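Local coordinates for protein farnesyltransferase, putative (PDB 3WCA) that probably catalyses the magnesium-dependent, NAD(P)H-requiring condensation of two farnesyl diphosphate molecules into squalene, an early step of sterol synthesis, at residues D55-F60 with H170-L175; E137-G142 with G166-G171; V44-L49 with F277-I282; S179-V184 with L271-V276. The protein carries 1 engineered substitution. All coordinates share one frame; numbering follows the deposited sequence.

Contact 1: residues D55-F60 with H170-L175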
# COMPACT_ATOMS: atom_id res chain seq x y z
N ASP A 55 -13.44 -13.24 -3.97
CA ASP A 55 -14.06 -12.64 -5.15
C ASP A 55 -14.31 -11.17 -4.87
O ASP A 55 -14.03 -10.32 -5.71
CB ASP A 55 -15.40 -13.31 -5.48
CG ASP A 55 -15.24 -14.76 -5.92
OD1 ASP A 55 -14.25 -15.07 -6.62
OD2 ASP A 55 -16.11 -15.58 -5.57
N ALA A 56 -14.85 -10.87 -3.69
CA ALA A 56 -15.15 -9.49 -3.32
C ALA A 56 -13.87 -8.65 -3.29
O ALA A 56 -13.83 -7.53 -3.81
CB ALA A 56 -15.84 -9.46 -1.98
N VAL A 57 -12.82 -9.18 -2.66
CA VAL A 57 -11.56 -8.46 -2.56
C VAL A 57 -10.90 -8.33 -3.94
O VAL A 57 -10.32 -7.28 -4.25
CB VAL A 57 -10.61 -9.16 -1.57
CG1 VAL A 57 -9.20 -8.63 -1.71
CG2 VAL A 57 -11.10 -8.93 -0.16
N CYS A 58 -11.01 -9.36 -4.77
CA CYS A 58 -10.42 -9.27 -6.11
C CYS A 58 -11.06 -8.18 -6.96
O CYS A 58 -10.38 -7.46 -7.69
CB CYS A 58 -10.54 -10.60 -6.84
SG CYS A 58 -10.08 -10.47 -8.56
N ILE A 59 -12.39 -8.08 -6.88
CA ILE A 59 -13.12 -7.07 -7.64
C ILE A 59 -12.84 -5.68 -7.08
O ILE A 59 -12.73 -4.71 -7.83
CB ILE A 59 -14.64 -7.34 -7.59
CG1 ILE A 59 -14.93 -8.73 -8.16
CG2 ILE A 59 -15.40 -6.26 -8.37
CD1 ILE A 59 -14.27 -8.97 -9.51
N PHE A 60 -12.75 -5.61 -5.76
CA PHE A 60 -12.46 -4.38 -5.04
C PHE A 60 -11.13 -3.82 -5.53
O PHE A 60 -11.00 -2.63 -5.84
CB PHE A 60 -12.38 -4.69 -3.55
CG PHE A 60 -11.95 -3.53 -2.70
CD1 PHE A 60 -12.44 -2.24 -2.95
CD2 PHE A 60 -11.15 -3.74 -1.57
CE1 PHE A 60 -12.14 -1.18 -2.08
CE2 PHE A 60 -10.84 -2.69 -0.70
CZ PHE A 60 -11.35 -1.40 -0.96
N HIS A 170 -9.44 0.48 5.18
CA HIS A 170 -10.79 0.66 5.68
C HIS A 170 -11.70 -0.33 4.96
O HIS A 170 -12.38 -1.13 5.60
CB HIS A 170 -11.30 2.09 5.41
CG HIS A 170 -10.72 3.14 6.32
ND1 HIS A 170 -11.35 4.33 6.58
CD2 HIS A 170 -9.56 3.16 7.02
CE1 HIS A 170 -10.62 5.04 7.42
NE2 HIS A 170 -9.53 4.36 7.70
N GLY A 171 -11.68 -0.27 3.64
CA GLY A 171 -12.48 -1.16 2.81
C GLY A 171 -12.35 -2.62 3.18
O GLY A 171 -13.36 -3.29 3.43
N LEU A 172 -11.12 -3.13 3.22
CA LEU A 172 -10.88 -4.53 3.58
C LEU A 172 -11.48 -4.82 4.94
O LEU A 172 -12.18 -5.80 5.11
CB LEU A 172 -9.38 -4.85 3.60
CG LEU A 172 -8.67 -4.90 2.24
CD1 LEU A 172 -7.19 -5.21 2.43
CD2 LEU A 172 -9.33 -5.95 1.37
N THR A 173 -11.21 -3.96 5.92
CA THR A 173 -11.73 -4.14 7.26
C THR A 173 -13.27 -4.24 7.22
O THR A 173 -13.87 -5.04 7.94
CB THR A 173 -11.29 -2.99 8.19
OG1 THR A 173 -9.86 -2.95 8.26
CG2 THR A 173 -11.84 -3.19 9.60
N LEU A 174 -13.91 -3.43 6.38
CA LEU A 174 -15.37 -3.47 6.27
C LEU A 174 -15.83 -4.72 5.52
O LEU A 174 -16.94 -5.20 5.74
CB LEU A 174 -15.90 -2.21 5.57
CG LEU A 174 -15.74 -0.88 6.33
CD1 LEU A 174 -16.12 0.27 5.40
CD2 LEU A 174 -16.59 -0.88 7.60
N LEU A 175 -15.00 -5.24 4.62
CA LEU A 175 -15.36 -6.45 3.92
C LEU A 175 -15.23 -7.64 4.88
O LEU A 175 -15.99 -8.59 4.78
CB LEU A 175 -14.47 -6.69 2.69
CG LEU A 175 -14.71 -5.84 1.45
CD1 LEU A 175 -13.75 -6.29 0.37
CD2 LEU A 175 -16.15 -5.97 0.97
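Phe60 pushes its ring across to Gly171, Leu172 and Leu175 where helices 51-72 and 154-179 pack antiparallel in the all-helical fold of the squalene/phytoene synthase family. The axes of the two short segments come within 10.9 Å of each other, at 159° between their directions. With CG anti to the backbone N (chi1 175°), Phe60 extends its ring over the gap rather than along its own helix. Phe60 CZ ends 3.9 Å from Gly171 CA, an approach possible because the glycine has no side chain, while CE2 lies 4.0 Å from Leu172 N. The ring meets Gly171 and Leu172 at a slant.

Two leucine methyls, one from each of Leu172 and Leu175, close in on the CD2 side of the ring and also take in Val57, one turn earlier on helix 51-72. Leu172 crosses Val57 at about a right angle, whereas Leu175 comes to it at a slant. Ala56 borders Leu175 more loosely. All the touching residues are buried, and the side chains that meet across the helices are apolar. Tyr128 and Ile132 of helix 126-147 pack against Ala56, Phe60 and Leu175, while Leu172 also touches the bound farnesyl thiodiphosphate and so joins this packing to the wall of the ligand pocket. Val57 presents CG2 as the shared point of contact, with Leu172 CD2 and Leu175 CD1 each 3.8 Å from it.

Contact 2: residues E137-G142 with G166-G171. With FPS (S-[(2E,6E)-3,7,11-trimethyldodeca-2,6,10-trienyl] trihydrogen thiodiphosphate), chain E.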
# COMPACT_ATOMS: atom_id res chain seq x y z
N GLU A 137 -15.33 5.90 -4.53
CA GLU A 137 -15.65 7.31 -4.62
C GLU A 137 -14.70 8.18 -3.78
O GLU A 137 -14.14 9.16 -4.26
CB GLU A 137 -17.10 7.55 -4.18
CG GLU A 137 -17.51 9.01 -4.17
CD GLU A 137 -19.01 9.20 -4.08
OE1 GLU A 137 -19.63 8.70 -3.12
OE2 GLU A 137 -19.57 9.86 -4.99
N ARG A 138 -14.54 7.82 -2.51
CA ARG A 138 -13.66 8.57 -1.64
C ARG A 138 -12.20 8.58 -2.12
O ARG A 138 -11.52 9.61 -2.02
CB ARG A 138 -13.76 8.04 -0.21
CG ARG A 138 -15.10 8.34 0.45
CD ARG A 138 -15.32 7.53 1.72
NE ARG A 138 -14.40 7.90 2.79
CZ ARG A 138 -14.29 7.22 3.92
NH1 ARG A 138 -15.03 6.14 4.11
NH2 ARG A 138 -13.44 7.62 4.87
N MET A 139 -11.71 7.47 -2.65
CA MET A 139 -10.32 7.43 -3.14
C MET A 139 -10.19 8.30 -4.39
O MET A 139 -9.20 9.02 -4.57
CB MET A 139 -9.88 6.01 -3.49
CG MET A 139 -8.50 5.96 -4.20
SD MET A 139 -7.89 4.27 -4.50
CE MET A 139 -7.89 3.67 -2.76
N ALA A 140 -11.18 8.20 -5.27
CA ALA A 140 -11.17 8.98 -6.50
C ALA A 140 -11.10 10.48 -6.21
O ALA A 140 -10.27 11.20 -6.78
CB ALA A 140 -12.40 8.66 -7.32
N ASN A 141 -11.94 10.96 -5.31
CA ASN A 141 -11.94 12.39 -5.00
C ASN A 141 -10.63 12.80 -4.34
O ASN A 141 -10.13 13.90 -4.56
CB ASN A 141 -13.16 12.73 -4.13
CG ASN A 141 -14.47 12.54 -4.89
OD1 ASN A 141 -15.50 12.21 -4.32
ND2 ASN A 141 -14.42 12.76 -6.20
N GLY A 142 -10.06 11.90 -3.54
CA GLY A 142 -8.79 12.19 -2.90
C GLY A 142 -7.71 12.31 -3.96
O GLY A 142 -6.86 13.20 -3.91
N GLY A 166 -4.62 3.85 2.80
CA GLY A 166 -5.31 3.78 4.08
C GLY A 166 -6.77 3.38 3.90
O GLY A 166 -7.32 2.65 4.73
N LEU A 167 -7.38 3.85 2.82
CA LEU A 167 -8.78 3.53 2.55
C LEU A 167 -8.96 2.07 2.13
O LEU A 167 -10.02 1.48 2.33
CB LEU A 167 -9.34 4.46 1.47
CG LEU A 167 -9.76 5.86 1.94
CD1 LEU A 167 -10.21 6.70 0.77
CD2 LEU A 167 -10.89 5.73 2.96
N VAL A 168 -7.92 1.49 1.52
CA VAL A 168 -7.99 0.09 1.12
C VAL A 168 -8.09 -0.64 2.45
O VAL A 168 -8.82 -1.61 2.59
CB VAL A 168 -6.72 -0.35 0.37
CG1 VAL A 168 -6.83 -1.81 -0.03
CG2 VAL A 168 -6.50 0.52 -0.87
N GLY A 169 -7.35 -0.14 3.44
CA GLY A 169 -7.37 -0.74 4.76
C GLY A 169 -8.77 -0.66 5.36
O GLY A 169 -9.23 -1.62 6.00
N HIS A 170 -9.44 0.48 5.18
CA HIS A 170 -10.79 0.66 5.68
C HIS A 170 -11.70 -0.33 4.96
O HIS A 170 -12.38 -1.13 5.60
CB HIS A 170 -11.30 2.09 5.41
CG HIS A 170 -10.72 3.14 6.32
ND1 HIS A 170 -11.35 4.33 6.58
CD2 HIS A 170 -9.56 3.16 7.02
CE1 HIS A 170 -10.62 5.04 7.42
NE2 HIS A 170 -9.53 4.36 7.70
N GLY A 171 -11.68 -0.27 3.64
CA GLY A 171 -12.48 -1.16 2.81
C GLY A 171 -12.35 -2.62 3.18
O GLY A 171 -13.36 -3.29 3.43
C1 FPS E . 0.57 -1.17 -4.58
S1 FPS E . -0.14 -2.38 -5.80
C2 FPS E . -0.48 -0.87 -3.46
C3 FPS E . -0.31 -0.64 -2.10
C4 FPS E . 1.03 -0.64 -1.39
C5 FPS E . -1.56 -0.41 -1.28
C6 FPS E . -2.47 -1.64 -0.97
C7 FPS E . -2.94 -1.47 0.46
C8 FPS E . -3.45 -2.43 1.25
C10 FPS E . -3.86 -1.98 2.67
C9 FPS E . -3.63 -3.89 0.83
C11 FPS E . -3.75 -3.10 3.68
C12 FPS E . -4.61 -2.76 4.87
C13 FPS E . -5.27 -3.66 5.65
C14 FPS E . -5.23 -5.17 5.41
C15 FPS E . -6.09 -3.12 6.82
PA FPS E . 0.59 -4.28 -5.43
O1A FPS E . 0.36 -4.65 -3.94
O2A FPS E . -0.17 -5.23 -6.32
O3A FPS E . 2.14 -4.58 -5.98
PB FPS E . 3.64 -3.80 -5.85
O1B FPS E . 4.77 -4.82 -5.51
O2B FPS E . 4.00 -3.16 -7.24
O3B FPS E . 3.61 -2.77 -4.64
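A leucine methyl lies over one face of an arginine: Leu167 CD2 sits 3.7 Å from Arg138 NH2, offset toward the rim of the guanidinium. The two side chains cross at about a right angle. A bend at chi3 (67°) turns the end of Arg138 so that its flat group faces this methyl, and brings NH2 near His170 ND1 as well, without a bond between them. The other branch of Leu167, CD1, turns to the surface of the facing helix, 3.8 Å from Met139 N and 3.9 Å from Arg138 CB.

Deeper in, Met139 reaches across with its terminal methyl, CE lying 3.9 Å from Val168 CG2. The second branch of Val168 looks onto the ligand, with CG1 3.7 Å from C8 of the farnesyl thiodiphosphate. Gly169 approaches the same chain with its bare CA, 3.4 Å from C15, a terminal methyl of the farnesyl tail. Val168 thus stands between the methionine and the substrate analogue.

The two segments run almost exactly antiparallel (173°), on helices 126-147 and 154-179. Helix 51-72, which carries the magnesium ligands, packs beside both, its Leu64 touching Met139 and Val168 and its Leu67 touching Met139.

Contact 3: residues V44-L49 with F277-I282; sequences VVIMEL and FAFSAI
Phe279, on helix 274-294, packs into the 3-10 turn 46-48 and its flanking residues Val45 and Leu49, where the chain leaves helix 40-45 and heads for helix 51-72. Leu49 covers one face of the ring in a CH-pi contact, its CD1 3.7 Å from the centroid and only 12° off the ring normal. The same side chain laps onto the base of the ring, with Leu49 CG 3.7 Å from Phe279 CG. Two backbone atoms lie near the ring plane at its edge. The carbonyl oxygen of Val45 lies in the plane, 3.6 Å from Phe279 CD1, and Ile46 CA is also near it. Phe279 holds CG anti to its backbone N (chi1 166°), which carries the ring away from its own helix and up to the turn.

Within this all-helical synthase fold the turn is thereby pinned between the helix that follows it in sequence and one more than two hundred residues on. Ile46 and Leu49 touch Arg54, Val57 and Cys58 of helix 51-72, while Phe279 also packs on Leu172 and Tyr176 of helix 154-179.

One turn on from Phe279, Ile282 runs alongside Val45 with the two side chains heading opposite ways, their CG2 methyls 4.1 Å apart, and Phe316 of helix 309-318 touches both. Val45 CG1 comes 3.5 Å from Phe279 O. Glu48, partly exposed, is bent at chi2 (-56°); its CG lies 4.1 Å from Ile282 CD1, and its carboxylate oxygen OE1 faces the methyl of Ala278.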
# COMPACT_ATOMS: atom_id res chain seq x y z
N VAL A 44 -1.02 -13.12 -5.41
CA VAL A 44 -0.57 -14.33 -4.75
C VAL A 44 -1.20 -14.33 -3.37
O VAL A 44 -1.81 -15.31 -2.94
CB VAL A 44 0.96 -14.38 -4.59
CG1 VAL A 44 1.35 -15.61 -3.78
CG2 VAL A 44 1.64 -14.43 -5.95
N VAL A 45 -1.04 -13.21 -2.67
CA VAL A 45 -1.55 -13.08 -1.33
C VAL A 45 -3.06 -13.24 -1.26
O VAL A 45 -3.58 -13.82 -0.31
CB VAL A 45 -1.17 -11.72 -0.73
CG1 VAL A 45 -1.57 -11.66 0.73
CG2 VAL A 45 0.32 -11.49 -0.89
N ILE A 46 -3.77 -12.71 -2.25
CA ILE A 46 -5.21 -12.79 -2.27
C ILE A 46 -5.70 -14.25 -2.25
O ILE A 46 -6.81 -14.52 -1.81
CB ILE A 46 -5.79 -12.06 -3.50
CG1 ILE A 46 -7.27 -11.74 -3.26
CG2 ILE A 46 -5.61 -12.90 -4.76
CD1 ILE A 46 -7.95 -11.10 -4.46
N MET A 47 -4.86 -15.18 -2.70
CA MET A 47 -5.26 -16.58 -2.73
C MET A 47 -5.42 -17.20 -1.34
O MET A 47 -5.96 -18.29 -1.21
CB MET A 47 -4.26 -17.39 -3.56
CG MET A 47 -4.26 -17.02 -5.04
SD MET A 47 -5.93 -17.13 -5.78
CE MET A 47 -5.79 -15.93 -7.13
N GLU A 48 -4.94 -16.49 -0.32
CA GLU A 48 -5.05 -16.93 1.07
C GLU A 48 -6.51 -16.86 1.52
O GLU A 48 -6.93 -17.56 2.45
CB GLU A 48 -4.23 -16.02 1.99
CG GLU A 48 -2.70 -16.10 1.85
CD GLU A 48 -2.17 -17.52 2.06
OE1 GLU A 48 -2.77 -18.28 2.84
OE2 GLU A 48 -1.14 -17.86 1.44
N LEU A 49 -7.28 -15.99 0.87
CA LEU A 49 -8.68 -15.79 1.21
C LEU A 49 -9.60 -16.85 0.64
O LEU A 49 -9.35 -17.41 -0.44
CB LEU A 49 -9.15 -14.41 0.72
CG LEU A 49 -8.51 -13.22 1.44
CD1 LEU A 49 -8.92 -11.93 0.76
CD2 LEU A 49 -8.96 -13.19 2.89
N PHE A 277 -6.35 -13.45 8.57
CA PHE A 277 -5.07 -13.14 9.18
C PHE A 277 -3.88 -13.30 8.23
O PHE A 277 -3.06 -12.38 8.12
CB PHE A 277 -4.84 -14.01 10.42
CG PHE A 277 -3.50 -13.78 11.05
CD1 PHE A 277 -2.36 -14.43 10.57
CD2 PHE A 277 -3.36 -12.85 12.08
CE1 PHE A 277 -1.10 -14.15 11.09
CE2 PHE A 277 -2.10 -12.56 12.62
CZ PHE A 277 -0.96 -13.22 12.12
N ALA A 278 -3.77 -14.43 7.54
CA ALA A 278 -2.64 -14.62 6.63
C ALA A 278 -2.64 -13.58 5.50
O ALA A 278 -1.59 -13.04 5.16
CB ALA A 278 -2.64 -16.04 6.06
N PHE A 279 -3.81 -13.31 4.94
CA PHE A 279 -3.94 -12.33 3.86
C PHE A 279 -3.51 -10.94 4.32
O PHE A 279 -2.89 -10.19 3.56
CB PHE A 279 -5.40 -12.27 3.37
CG PHE A 279 -5.70 -11.08 2.50
CD1 PHE A 279 -5.34 -11.08 1.16
CD2 PHE A 279 -6.28 -9.94 3.05
CE1 PHE A 279 -5.57 -9.94 0.36
CE2 PHE A 279 -6.51 -8.81 2.27
CZ PHE A 279 -6.15 -8.80 0.93
N SER A 280 -3.83 -10.61 5.58
CA SER A 280 -3.49 -9.31 6.17
C SER A 280 -2.05 -9.17 6.68
O SER A 280 -1.44 -8.10 6.57
CB SER A 280 -4.45 -9.02 7.34
OG SER A 280 -5.80 -8.92 6.90
N ALA A 281 -1.52 -10.27 7.20
CA ALA A 281 -0.17 -10.29 7.77
C ALA A 281 0.99 -10.32 6.80
O ALA A 281 1.97 -9.61 6.98
CB ALA A 281 -0.05 -11.48 8.72
N ILE A 282 0.88 -11.16 5.77
CA ILE A 282 1.95 -11.31 4.81
C ILE A 282 2.49 -10.02 4.21
O ILE A 282 3.69 -9.81 4.20
CB ILE A 282 1.53 -12.30 3.70
CG1 ILE A 282 1.48 -13.71 4.32
CG2 ILE A 282 2.48 -12.23 2.50
CD1 ILE A 282 0.87 -14.78 3.40

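Contact 4: residues S179-V184 with L271-V276; sequences SGLEDV and LRDPSV
The loop 179-184 runs beside the residues that lead into helix 274-294, with Leu181 CA 6.1 Å from Asp273 CA, after Gly180 has taken the chain out of helix 154-179 with positive phi (96°). From the loop, Glu182 folds its carboxylate onto two consecutive backbone N-H groups. Glu182 OE1 accepts from Arg272 N at 2.8 Å through its syn lone pair, and its OE2 accepts from Asp273 N at 2.9 Å, from the syn side but tilted out of the carboxylate plane. A bend at chi2 brings the buried acid round to these donors, and its two bonds fix how the carboxylate is turned.

Arg272 answers in the other direction. Arg272 NE gives a nearly straight bond (162°) to Leu181 O, 3.1 Å away, standing above that carbonyl's plane; NH2 makes a weak bond to Gly180 O. The Glu182-Asp183 peptide covers one face of the guanidinium, with Asp183 N over its centre. Leu181 packs CD1 on Val276 CG2, 3.8 Å apart.

Asp273, its own backbone N-H bound by Glu182 OE2, accepts through OD1 from Val276 N at 3.1 Å and, weakly, from Ser275 N: an aspartate N-cap at the start of helix 274-294.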
# COMPACT_ATOMS: atom_id res chain seq x y z
N SER A 179 -18.52 -9.92 5.96
CA SER A 179 -18.47 -11.34 5.63
C SER A 179 -18.83 -12.23 6.81
O SER A 179 -19.23 -13.38 6.63
CB SER A 179 -17.06 -11.72 5.17
OG SER A 179 -16.19 -11.83 6.29
N GLY A 180 -18.65 -11.70 8.02
CA GLY A 180 -18.93 -12.48 9.21
C GLY A 180 -17.67 -13.13 9.77
O GLY A 180 -17.62 -13.50 10.95
N LEU A 181 -16.64 -13.26 8.92
CA LEU A 181 -15.37 -13.87 9.31
C LEU A 181 -14.73 -13.20 10.52
O LEU A 181 -14.10 -13.87 11.33
CB LEU A 181 -14.38 -13.88 8.14
CG LEU A 181 -14.71 -14.81 6.97
CD1 LEU A 181 -13.62 -14.73 5.91
CD2 LEU A 181 -14.85 -16.24 7.48
N GLU A 182 -14.86 -11.88 10.64
CA GLU A 182 -14.30 -11.18 11.79
C GLU A 182 -15.45 -10.54 12.57
O GLU A 182 -16.54 -10.36 12.04
CB GLU A 182 -13.32 -10.08 11.36
CG GLU A 182 -12.03 -10.55 10.67
CD GLU A 182 -11.15 -11.43 11.53
OE1 GLU A 182 -11.10 -11.22 12.76
OE2 GLU A 182 -10.49 -12.33 10.98
N ASP A 183 -15.20 -10.19 13.83
CA ASP A 183 -16.23 -9.59 14.67
C ASP A 183 -16.55 -8.14 14.30
O ASP A 183 -15.66 -7.37 13.94
CB ASP A 183 -15.80 -9.68 16.13
CG ASP A 183 -16.83 -9.09 17.07
OD1 ASP A 183 -18.00 -9.54 17.03
OD2 ASP A 183 -16.46 -8.18 17.84
N VAL A 184 -17.83 -7.78 14.40
CA VAL A 184 -18.29 -6.43 14.07
C VAL A 184 -17.52 -5.33 14.81
O VAL A 184 -17.50 -4.18 14.38
CB VAL A 184 -19.80 -6.25 14.41
CG1 VAL A 184 -20.30 -4.92 13.86
CG2 VAL A 184 -20.60 -7.42 13.86
N LEU A 271 -7.27 -9.84 14.79
CA LEU A 271 -7.88 -10.75 13.82
C LEU A 271 -8.05 -12.16 14.39
O LEU A 271 -7.17 -12.67 15.07
CB LEU A 271 -7.03 -10.81 12.55
CG LEU A 271 -6.82 -9.51 11.76
CD1 LEU A 271 -6.00 -9.84 10.52
CD2 LEU A 271 -8.17 -8.87 11.36
N ARG A 272 -9.19 -12.80 14.11
CA ARG A 272 -9.45 -14.14 14.63
C ARG A 272 -9.49 -15.22 13.56
O ARG A 272 -9.21 -16.38 13.83
CB ARG A 272 -10.78 -14.16 15.40
CG ARG A 272 -12.00 -14.14 14.50
CD ARG A 272 -13.31 -14.06 15.29
NE ARG A 272 -14.46 -13.99 14.39
CZ ARG A 272 -15.70 -13.71 14.77
NH1 ARG A 272 -15.98 -13.48 16.05
NH2 ARG A 272 -16.67 -13.65 13.86
N ASP A 273 -9.84 -14.84 12.33
CA ASP A 273 -9.92 -15.80 11.25
C ASP A 273 -8.57 -16.02 10.58
O ASP A 273 -7.89 -15.06 10.21
CB ASP A 273 -10.95 -15.34 10.21
CG ASP A 273 -11.15 -16.36 9.11
OD1 ASP A 273 -10.41 -16.33 8.10
OD2 ASP A 273 -12.05 -17.22 9.27
N PRO A 274 -8.16 -17.29 10.44
CA PRO A 274 -6.87 -17.63 9.82
C PRO A 274 -6.65 -17.20 8.37
O PRO A 274 -5.54 -16.87 8.01
CB PRO A 274 -6.78 -19.15 10.01
CG PRO A 274 -8.22 -19.59 10.20
CD PRO A 274 -8.80 -18.47 11.02
N SER A 275 -7.70 -17.22 7.55
CA SER A 275 -7.54 -16.78 6.17
C SER A 275 -7.33 -15.28 6.14
O SER A 275 -6.43 -14.78 5.47
CB SER A 275 -8.79 -17.12 5.33
OG SER A 275 -8.89 -18.51 5.11
N VAL A 276 -8.18 -14.56 6.87
CA VAL A 276 -8.11 -13.11 6.95
C VAL A 276 -6.77 -12.73 7.54
O VAL A 276 -6.11 -11.81 7.06
CB VAL A 276 -9.25 -12.52 7.84
CG1 VAL A 276 -8.99 -11.03 8.11
CG2 VAL A 276 -10.62 -12.70 7.14

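In the fold
Contacts 1 and 2 pair helix 154-179 with two different helices, and their segments overlap at His170 and Gly171; both are buried and touch the bound substrate analogue, contact 2 pairing apolar packing with an exposed arginine at its edge. Contact 3 is also buried, but joins a turn to a helix, and it meets contact 1 directly through Leu172 against Phe279 and Val57 against Leu49. Contact 4, only partly buried and farther from the chain's centre, is the one where hydrogen bonds join the segments. It shares helix 274-294 with contact 3 and lies next to it, whereas contacts 2 and 4 have centres about 21 Å apart.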